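Local coordinates for fructooligosaccharide ABC transporter substrate-binding protein FusA (Streptococcus pneumoniae, PDB 5G5Y) that binds short- and long-chain fructooligosaccharides, preferring tetrasaccharides and larger, as the solute-binding component of the FusABC-MsmK ABC transporter, which imports them, at residues L151-T156 and V284-A289; V135-W140 and F194-A199; G293-A298 and V413-N418. All coordinates share one frame; numbering follows the deposited sequence.

The three contacts lie on the same side of the chain's centre, their centres 12 to 14 Å apart, and gather around the sheet that contains strand 138-142. Interactions 1 and 2 are mostly buried; interaction 3 is only partly buried and carries much of its polar chemistry through water. A probable backbone hydrogen bond from Leu285 N to Ala139 O (3.0 Å) joins the first two. Val287 of interaction 1 packs on Val297 and Tyr415 of interaction 3, while Val135 and Ala199 of interaction 2 also touch the Val297 region. Interaction 1 combines proline and methionine packing with one backbone bridge, interaction 2 sets a carboxylate against a helical turn, and interaction 3 sets valine packing beside water-bridged polar groups.

Interaction 1: residues L151-T156 and V284-A289; sequences LEMPKT and VLPVLA
Met153 and Pro286 meet tip to tip where the loop leading into helix 157-169 passes the chain leaving edge strand 282-284, in the mixed sheet of this solute-binding protein. Met153 has CG anti to its backbone N (chi1 -179°), and CG presses on Pro286 CD at 3.5 Å, tighter than an ordinary carbon-carbon contact. The bend at chi2 (72°) sets SD beside Pro286 CD and 4.2 Å from Leu285 CD1, and that at chi3 turns CE toward Val284 O. The same leucine methyl meets CG of Pro154 at 4.1 Å, the two side chains crossing at about a right angle. Further along, Leu288 brings CD2 against the backbone of Pro154 and Lys155, 3.4 Å from Pro154 O; Leu160 of helix 157-169 also packs on Leu288. The backbones join in a single beta bridge between Thr156 and Ala289: Ala289 N donates to Lys155 O at 3.0 Å and 170°, and a water links that same oxygen to Val287 O, so Lys155 O accepts two bonds. Thr156 is the N-cap of the helix, its OG1 accepting from Asp159 N. Ala289 is also backbone-bonded to Thr157, and Thr156 CA approaches Ala289 O to 3.2 Å in a CA-H...O contact.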
loop_
_atom_site.group_PDB
_atom_site.type_symbol
_atom_site.label_atom_id
_atom_site.label_comp_id
_atom_site.label_asym_id
_atom_site.label_seq_id
_atom_site.Cartn_x
_atom_site.Cartn_y
_atom_site.Cartn_z
ATOM N N LEU A 151 -20.388 -29.003 1.141
ATOM C CA LEU A 151 -19.834 -28.572 -0.148
ATOM C C LEU A 151 -18.308 -28.541 -0.107
ATOM O O LEU A 151 -17.724 -28.204 0.906
ATOM C CB LEU A 151 -20.355 -27.171 -0.475
ATOM C CG LEU A 151 -21.889 -27.031 -0.502
ATOM C CD1 LEU A 151 -22.280 -25.580 -0.645
ATOM C CD2 LEU A 151 -22.520 -27.853 -1.613
ATOM N N GLU A 152 -17.684 -28.866 -1.230
ATOM C CA GLU A 152 -16.241 -28.746 -1.396
ATOM C C GLU A 152 -15.908 -27.266 -1.642
ATOM O O GLU A 152 -16.717 -26.525 -2.193
ATOM C CB GLU A 152 -15.772 -29.538 -2.623
ATOM C CG GLU A 152 -16.242 -30.992 -2.729
ATOM C CD GLU A 152 -15.877 -31.832 -1.517
ATOM O OE1 GLU A 152 -14.737 -31.697 -1.013
ATOM O OE2 GLU A 152 -16.735 -32.630 -1.060
ATOM N N MET A 153 -14.703 -26.848 -1.269
ATOM C CA MET A 153 -14.215 -25.517 -1.647
ATOM C C MET A 153 -14.244 -25.389 -3.184
ATOM O O MET A 153 -13.745 -26.271 -3.873
ATOM C CB MET A 153 -12.763 -25.321 -1.126
ATOM C CG MET A 153 -12.175 -23.963 -1.454
ATOM S SD MET A 153 -12.956 -22.727 -0.437
ATOM C CE MET A 153 -12.086 -22.947 1.124
ATOM N N PRO A 154 -14.815 -24.304 -3.729
ATOM C CA PRO A 154 -14.830 -24.178 -5.198
ATOM C C PRO A 154 -13.445 -24.120 -5.800
ATOM O O PRO A 154 -12.555 -23.537 -5.199
ATOM C CB PRO A 154 -15.531 -22.860 -5.457
ATOM C CG PRO A 154 -15.850 -22.271 -4.145
ATOM C CD PRO A 154 -15.546 -23.222 -3.059
ATOM N N LYS A 155 -13.292 -24.741 -6.963
ATOM C CA LYS A 155 -12.072 -24.714 -7.724
ATOM C C LYS A 155 -12.149 -23.830 -8.973
ATOM O O LYS A 155 -11.126 -23.463 -9.511
ATOM C CB LYS A 155 -11.718 -26.131 -8.184
ATOM C CG LYS A 155 -11.426 -27.133 -7.076
ATOM C CD LYS A 155 -10.932 -28.437 -7.696
ATOM C CE LYS A 155 -10.938 -29.587 -6.708
ATOM N NZ LYS A 155 -12.255 -30.286 -6.713
ATOM N N THR A 156 -13.359 -23.588 -9.478
ATOM C CA THR A 156 -13.602 -22.852 -10.703
ATOM C C THR A 156 -14.625 -21.753 -10.438
ATOM O O THR A 156 -15.373 -21.792 -9.447
ATOM C CB THR A 156 -14.172 -23.756 -11.818
ATOM O OG1 THR A 156 -15.554 -24.077 -11.538
ATOM C CG2 THR A 156 -13.343 -25.044 -11.971
ATOM N N VAL A 284 -9.238 -18.188 3.358
ATOM C CA VAL A 284 -8.893 -17.717 2.019
ATOM C C VAL A 284 -9.621 -18.540 0.952
ATOM O O VAL A 284 -9.631 -19.777 0.990
ATOM C CB VAL A 284 -7.382 -17.795 1.737
ATOM C CG1 VAL A 284 -7.078 -17.175 0.382
ATOM C CG2 VAL A 284 -6.553 -17.113 2.828
ATOM N N LEU A 285 -10.274 -17.840 0.034
ATOM C CA LEU A 285 -10.852 -18.476 -1.133
ATOM C C LEU A 285 -9.669 -18.742 -2.066
ATOM O O LEU A 285 -9.034 -17.773 -2.518
ATOM C CB LEU A 285 -11.859 -17.538 -1.813
ATOM C CG LEU A 285 -12.547 -18.086 -3.069
ATOM C CD1 LEU A 285 -13.456 -19.241 -2.708
ATOM C CD2 LEU A 285 -13.338 -17.031 -3.791
ATOM N N PRO A 286 -9.364 -20.008 -2.354
ATOM C CA PRO A 286 -8.248 -20.223 -3.282
ATOM C C PRO A 286 -8.473 -19.633 -4.673
ATOM O O PRO A 286 -9.618 -19.391 -5.081
ATOM C CB PRO A 286 -8.147 -21.750 -3.390
ATOM C CG PRO A 286 -9.006 -22.288 -2.281
ATOM C CD PRO A 286 -10.037 -21.271 -1.994
ATOM N N VAL A 287 -7.390 -19.464 -5.396
ATOM C CA VAL A 287 -7.438 -18.925 -6.752
ATOM C C VAL A 287 -8.306 -19.865 -7.616
ATOM O O VAL A 287 -8.107 -21.099 -7.614
ATOM C CB VAL A 287 -6.028 -18.766 -7.325
ATOM C CG1 VAL A 287 -6.063 -18.427 -8.821
ATOM C CG2 VAL A 287 -5.312 -17.702 -6.520
ATOM N N LEU A 288 -9.274 -19.288 -8.309
ATOM C CA LEU A 288 -10.236 -20.060 -9.125
ATOM C C LEU A 288 -9.834 -20.103 -10.588
ATOM O O LEU A 288 -9.385 -19.108 -11.153
ATOM C CB LEU A 288 -11.595 -19.411 -9.030
ATOM C CG LEU A 288 -12.113 -19.243 -7.608
ATOM C CD1 LEU A 288 -13.464 -18.542 -7.612
ATOM C CD2 LEU A 288 -12.269 -20.584 -6.919
ATOM N N ALA A 289 -10.042 -21.236 -11.222
ATOM C CA ALA A 289 -9.851 -21.316 -12.659
ATOM C C ALA A 289 -11.089 -20.759 -13.309
ATOM O O ALA A 289 -12.221 -21.030 -12.872
ATOM C CB ALA A 289 -9.603 -22.748 -13.083
HETATM O O HOH W 1 -9.168 -23.735 -7.390
#

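Interaction 2: residues V135-W140 and F194-A199; sequences VNDMAW and FKFLFA
Where the chain enters strand 138-142 of the mixed sheet, Asp137 and Val135 receive the 3-10 segment that runs through Phe196, near the substrate-binding residues Asn191 and Trp270. Asp137 OD2 accepts the backbone N-H of Phe196 at 3.0 Å and 159°, using the syn lone pair, on the side of its other oxygen. The carboxylate gets there with CG between the backbone N and the carbonyl carbon (chi1 66°). Lys195 N also lies 3.4 Å from Asp137 OD2, but its angle is too poor for a bond. Accepting the backbone N-H of Phe196 would tend to favour the anionic carboxylate. The amine of Lys195 turns elsewhere, into salt bridges with Asp193 and Asp207. Phe196 carries the apolar half: its CG is anti to the backbone N, and its ring plane stands 81° from the carboxylate of Asp137. Tyr412 of helix 399-412 meets this ring as well, and also touches Val135. Ala139 CB approaches the ring more loosely, 4.4 Å from Phe196 CD2. Val135 crosses it obliquely, its CG1 lying 3.7 Å from both CD1 and CE1 of Phe196.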
loop_
_atom_site.group_PDB
_atom_site.type_symbol
_atom_site.label_atom_id
_atom_site.label_comp_id
_atom_site.label_asym_id
_atom_site.label_seq_id
_atom_site.Cartn_x
_atom_site.Cartn_y
_atom_site.Cartn_z
ATOM N N VAL A 135 -1.252 -8.467 -3.368
ATOM C CA VAL A 135 -2.720 -8.613 -3.441
ATOM C C VAL A 135 -3.244 -7.798 -2.296
ATOM O O VAL A 135 -2.780 -7.984 -1.161
ATOM C CB VAL A 135 -3.152 -10.084 -3.275
ATOM C CG1 VAL A 135 -4.685 -10.277 -3.258
ATOM C CG2 VAL A 135 -2.601 -10.871 -4.435
ATOM N N ASN A 136 -4.157 -6.878 -2.580
ATOM C CA ASN A 136 -4.759 -6.047 -1.534
ATOM C C ASN A 136 -6.161 -6.533 -1.139
ATOM O O ASN A 136 -6.454 -6.659 0.059
ATOM C CB ASN A 136 -4.712 -4.566 -1.907
ATOM C CG ASN A 136 -5.576 -4.212 -3.129
ATOM O OD1 ASN A 136 -5.614 -4.919 -4.118
ATOM N ND2 ASN A 136 -6.239 -3.097 -3.055
ATOM N N ASP A 137 -6.986 -6.856 -2.136
ATOM C CA ASP A 137 -8.370 -7.244 -1.931
ATOM C C ASP A 137 -8.592 -8.763 -1.950
ATOM O O ASP A 137 -9.237 -9.299 -2.847
ATOM C CB ASP A 137 -9.299 -6.549 -2.936
ATOM C CG ASP A 137 -9.074 -6.977 -4.371
ATOM O OD1 ASP A 137 -7.917 -7.163 -4.789
ATOM O OD2 ASP A 137 -10.093 -7.143 -5.096
ATOM N N MET A 138 -8.077 -9.435 -0.931
ATOM C CA MET A 138 -8.173 -10.890 -0.819
ATOM C C MET A 138 -9.641 -11.293 -0.661
ATOM O O MET A 138 -10.415 -10.566 -0.024
ATOM C CB MET A 138 -7.379 -11.414 0.385
ATOM C CG MET A 138 -5.909 -11.204 0.281
ATOM S SD MET A 138 -4.910 -11.771 1.673
ATOM C CE MET A 138 -5.415 -13.467 1.887
ATOM N N ALA A 139 -10.001 -12.428 -1.270
ATOM C CA ALA A 139 -11.359 -13.002 -1.154
ATOM C C ALA A 139 -11.346 -14.026 -0.017
ATOM O O ALA A 139 -10.382 -14.801 0.105
ATOM C CB ALA A 139 -11.782 -13.639 -2.451
ATOM N N TRP A 140 -12.388 -13.983 0.801
ATOM C CA TRP A 140 -12.536 -14.833 1.969
ATOM C C TRP A 140 -13.879 -15.534 1.873
ATOM O O TRP A 140 -14.863 -14.945 1.372
ATOM C CB TRP A 140 -12.507 -13.965 3.222
ATOM C CG TRP A 140 -11.302 -13.100 3.317
ATOM C CD1 TRP A 140 -11.173 -11.834 2.854
ATOM C CD2 TRP A 140 -10.058 -13.433 3.933
ATOM N NE1 TRP A 140 -9.920 -11.371 3.114
ATOM C CE2 TRP A 140 -9.220 -12.321 3.790
ATOM C CE3 TRP A 140 -9.572 -14.568 4.577
ATOM C CZ2 TRP A 140 -7.905 -12.293 4.271
ATOM C CZ3 TRP A 140 -8.247 -14.538 5.080
ATOM C CH2 TRP A 140 -7.447 -13.422 4.915
ATOM N N PHE A 194 -14.093 -6.351 -5.580
ATOM C CA PHE A 194 -14.091 -7.686 -6.139
ATOM C C PHE A 194 -13.062 -7.941 -7.252
ATOM O O PHE A 194 -12.986 -9.063 -7.749
ATOM C CB PHE A 194 -15.514 -8.095 -6.673
ATOM C CG PHE A 194 -16.065 -7.181 -7.734
ATOM C CD1 PHE A 194 -15.601 -7.226 -9.040
ATOM C CD2 PHE A 194 -17.012 -6.222 -7.412
ATOM C CE1 PHE A 194 -16.093 -6.345 -9.999
ATOM C CE2 PHE A 194 -17.500 -5.348 -8.378
ATOM C CZ PHE A 194 -17.056 -5.428 -9.675
ATOM N N LYS A 195 -12.323 -6.913 -7.688
ATOM C CA LYS A 195 -11.547 -6.991 -8.944
ATOM C C LYS A 195 -10.475 -8.110 -8.929
ATOM O O LYS A 195 -10.078 -8.605 -10.001
ATOM C CB LYS A 195 -10.964 -5.625 -9.366
ATOM C CG LYS A 195 -9.841 -5.109 -8.458
ATOM C CD LYS A 195 -9.128 -3.875 -9.012
ATOM C CE LYS A 195 -10.054 -2.701 -9.335
ATOM N NZ LYS A 195 -10.598 -2.097 -8.080
ATOM N N PHE A 196 -10.043 -8.547 -7.740
ATOM C CA PHE A 196 -9.212 -9.757 -7.605
ATOM C C PHE A 196 -9.666 -10.959 -8.481
ATOM O O PHE A 196 -8.837 -11.714 -9.052
ATOM C CB PHE A 196 -9.132 -10.169 -6.113
ATOM C CG PHE A 196 -8.372 -11.425 -5.885
ATOM C CD1 PHE A 196 -6.975 -11.417 -5.900
ATOM C CD2 PHE A 196 -9.036 -12.617 -5.741
ATOM C CE1 PHE A 196 -6.251 -12.584 -5.738
ATOM C CE2 PHE A 196 -8.315 -13.801 -5.587
ATOM C CZ PHE A 196 -6.923 -13.776 -5.588
ATOM N N LEU A 197 -10.975 -11.139 -8.620
ATOM C CA LEU A 197 -11.506 -12.307 -9.345
ATOM C C LEU A 197 -11.336 -12.193 -10.861
ATOM O O LEU A 197 -11.452 -13.199 -11.557
ATOM C CB LEU A 197 -12.996 -12.536 -9.045
ATOM C CG LEU A 197 -13.335 -13.025 -7.620
ATOM C CD1 LEU A 197 -14.827 -13.321 -7.506
ATOM C CD2 LEU A 197 -12.527 -14.256 -7.214
ATOM N N PHE A 198 -11.090 -10.995 -11.384
ATOM C CA PHE A 198 -11.004 -10.822 -12.846
ATOM C C PHE A 198 -9.907 -11.655 -13.497
ATOM O O PHE A 198 -10.051 -12.040 -14.670
ATOM C CB PHE A 198 -10.858 -9.337 -13.227
ATOM C CG PHE A 198 -12.189 -8.607 -13.292
ATOM C CD1 PHE A 198 -13.257 -8.941 -12.432
ATOM C CD2 PHE A 198 -12.391 -7.603 -14.228
ATOM C CE1 PHE A 198 -14.479 -8.267 -12.510
ATOM C CE2 PHE A 198 -13.605 -6.929 -14.311
ATOM C CZ PHE A 198 -14.652 -7.259 -13.448
ATOM N N ALA A 199 -8.833 -11.902 -12.753
ATOM C CA ALA A 199 -7.690 -12.669 -13.223
ATOM C C ALA A 199 -8.033 -14.131 -13.552
ATOM O O ALA A 199 -7.333 -14.766 -14.356
ATOM C CB ALA A 199 -6.542 -12.593 -12.214
#

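Interaction 3: residues G293-A298 and V413-N418; sequences GQKHVA and VPYMSN
Val297 packs tightly against Tyr415 and Met416 where an irregular loop between strands 282-284 and 305-306 crosses the short 3-10 segment 413-415 that follows helix 399-412. Val297 N donates to Tyr415 O at 3.0 Å and 163°, with the donor well above the carbonyl plane. Around this bond Val297 CG2 rests 3.9 Å from Tyr415 CB, while Val297 CB lies as close to Met416 CG. CG1 and CG2 of Val297 thus serve different neighbours, CG1 leaning toward Met416 and CG2 toward Tyr415.

The outer side is looser and wetter. Lys295, extended beyond CG, runs alongside Tyr415 and points the same way, its CD 3.6 Å from Tyr415 CE1; a water joins Lys295 NZ to the phenol OH. The imidazole of His296 meets Asn418 OD1 at its edge, near the ring plane, with CE1 3.2 Å away. A second water sits in the same ring plane, 2.6 Å from His296 ND1, and is shared with Ser417 OG. A third bridges Val297 O and Asn418 N, tying the two backbones together beyond the direct bond.

Asn418 ND2 is bonded to Val212 O, at the end of strand 210-212, and the calcium ligand Asp219 lies about 7 Å from the Asn418 side chain. The buried side chain of Val297 also meets Tyr412 of helix 399-412, Val135 just before strand 138-142, and Val287 just after strand 282-284.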
loop_
_atom_site.group_PDB
_atom_site.type_symbol
_atom_site.label_atom_id
_atom_site.label_comp_id
_atom_site.label_asym_id
_atom_site.label_seq_id
_atom_site.Cartn_x
_atom_site.Cartn_y
_atom_site.Cartn_z
ATOM N N GLY A 293 -10.103 -22.911 -17.868
ATOM C CA GLY A 293 -9.399 -23.884 -17.068
ATOM C C GLY A 293 -8.122 -23.344 -16.402
ATOM O O GLY A 293 -7.463 -24.075 -15.645
ATOM N N GLN A 294 -7.767 -22.086 -16.644
ATOM C CA GLN A 294 -6.466 -21.554 -16.179
ATOM C C GLN A 294 -6.632 -20.562 -15.017
ATOM O O GLN A 294 -7.672 -19.912 -14.872
ATOM C CB GLN A 294 -5.716 -20.891 -17.335
ATOM C CG GLN A 294 -5.639 -21.710 -18.633
ATOM C CD GLN A 294 -5.224 -23.146 -18.392
ATOM O OE1 GLN A 294 -4.195 -23.401 -17.767
ATOM N NE2 GLN A 294 -6.068 -24.087 -18.800
ATOM N N LYS A 295 -5.568 -20.434 -14.228
ATOM C CA LYS A 295 -5.545 -19.637 -13.007
ATOM C C LYS A 295 -4.493 -18.539 -13.129
ATOM O O LYS A 295 -3.422 -18.738 -13.749
ATOM C CB LYS A 295 -5.180 -20.489 -11.810
ATOM C CG LYS A 295 -6.222 -21.513 -11.424
ATOM C CD LYS A 295 -5.656 -22.357 -10.322
ATOM C CE LYS A 295 -6.500 -23.556 -9.996
ATOM N NZ LYS A 295 -5.985 -24.174 -8.736
ATOM N N HIS A 296 -4.801 -17.397 -12.550
ATOM C CA HIS A 296 -3.908 -16.229 -12.616
ATOM C C HIS A 296 -4.220 -15.311 -11.455
ATOM O O HIS A 296 -5.366 -15.210 -11.017
ATOM C CB HIS A 296 -4.071 -15.469 -13.947
ATOM C CG HIS A 296 -3.059 -14.396 -14.160
ATOM N ND1 HIS A 296 -1.723 -14.679 -14.311
ATOM C CD2 HIS A 296 -3.170 -13.040 -14.226
ATOM C CE1 HIS A 296 -1.050 -13.559 -14.515
ATOM N NE2 HIS A 296 -1.903 -12.542 -14.430
ATOM N N VAL A 297 -3.185 -14.655 -10.943
ATOM C CA VAL A 297 -3.307 -13.519 -10.041
ATOM C C VAL A 297 -2.600 -12.323 -10.666
ATOM O O VAL A 297 -1.398 -12.410 -11.004
ATOM C CB VAL A 297 -2.675 -13.826 -8.676
ATOM C CG1 VAL A 297 -2.733 -12.625 -7.757
ATOM C CG2 VAL A 297 -3.413 -14.995 -8.026
ATOM N N ALA A 298 -3.333 -11.215 -10.781
ATOM C CA ALA A 298 -2.770 -9.959 -11.275
ATOM C C ALA A 298 -2.047 -9.319 -10.089
ATOM O O ALA A 298 -2.551 -9.295 -8.944
ATOM C CB ALA A 298 -3.841 -9.060 -11.776
ATOM N N VAL A 413 1.069 -16.534 -4.925
ATOM C CA VAL A 413 2.333 -16.464 -5.618
ATOM C C VAL A 413 2.519 -17.461 -6.783
ATOM O O VAL A 413 2.967 -17.046 -7.851
ATOM C CB VAL A 413 3.489 -16.488 -4.627
ATOM C CG1 VAL A 413 4.841 -16.697 -5.323
ATOM C CG2 VAL A 413 3.478 -15.174 -3.848
ATOM N N PRO A 414 2.094 -18.731 -6.623
ATOM C CA PRO A 414 2.225 -19.673 -7.733
ATOM C C PRO A 414 1.521 -19.263 -9.036
ATOM O O PRO A 414 1.917 -19.728 -10.121
ATOM C CB PRO A 414 1.616 -20.972 -7.175
ATOM C CG PRO A 414 1.738 -20.858 -5.692
ATOM C CD PRO A 414 1.557 -19.394 -5.407
ATOM N N TYR A 415 0.527 -18.372 -8.927
ATOM C CA TYR A 415 -0.291 -17.947 -10.055
ATOM C C TYR A 415 0.028 -16.520 -10.546
ATOM O O TYR A 415 -0.629 -16.072 -11.457
ATOM C CB TYR A 415 -1.750 -18.052 -9.673
ATOM C CG TYR A 415 -2.051 -19.438 -9.199
ATOM C CD1 TYR A 415 -1.991 -20.505 -10.091
ATOM C CD2 TYR A 415 -2.315 -19.697 -7.864
ATOM C CE1 TYR A 415 -2.183 -21.793 -9.674
ATOM C CE2 TYR A 415 -2.544 -21.005 -7.428
ATOM C CZ TYR A 415 -2.460 -22.035 -8.340
ATOM O OH TYR A 415 -2.708 -23.307 -7.947
ATOM N N MET A 416 1.029 -15.852 -9.950
ATOM C CA MET A 416 1.513 -14.529 -10.383
ATOM C C MET A 416 2.576 -14.701 -11.449
ATOM O O MET A 416 3.815 -14.779 -11.171
ATOM C CB MET A 416 2.118 -13.771 -9.199
ATOM C CG MET A 416 1.135 -13.404 -8.099
ATOM S SD MET A 416 2.121 -12.552 -6.844
ATOM C CE MET A 416 1.028 -12.670 -5.434
ATOM N N SER A 417 2.126 -14.760 -12.685
ATOM C CA SER A 417 2.989 -15.080 -13.786
ATOM C C SER A 417 3.747 -13.888 -14.354
ATOM O O SER A 417 4.617 -14.087 -15.194
ATOM C CB SER A 417 2.154 -15.754 -14.898
ATOM O OG SER A 417 1.652 -17.006 -14.376
ATOM N N ASN A 418 3.415 -12.678 -13.939
ATOM C CA ASN A 418 4.064 -11.472 -14.465
ATOM C C ASN A 418 5.375 -11.214 -13.716
ATOM O O ASN A 418 5.376 -11.036 -12.499
ATOM C CB ASN A 418 3.134 -10.281 -14.381
ATOM C CG ASN A 418 1.921 -10.444 -15.313
ATOM O OD1 ASN A 418 1.272 -11.504 -15.315
ATOM N ND2 ASN A 418 1.667 -9.447 -16.162
HETATM O O HOH W 2 -0.849 -17.026 -14.982
HETATM O O HOH W 3 -3.675 -25.509 -9.950
HETATM O O HOH W 4 1.008 -11.705 -12.177
#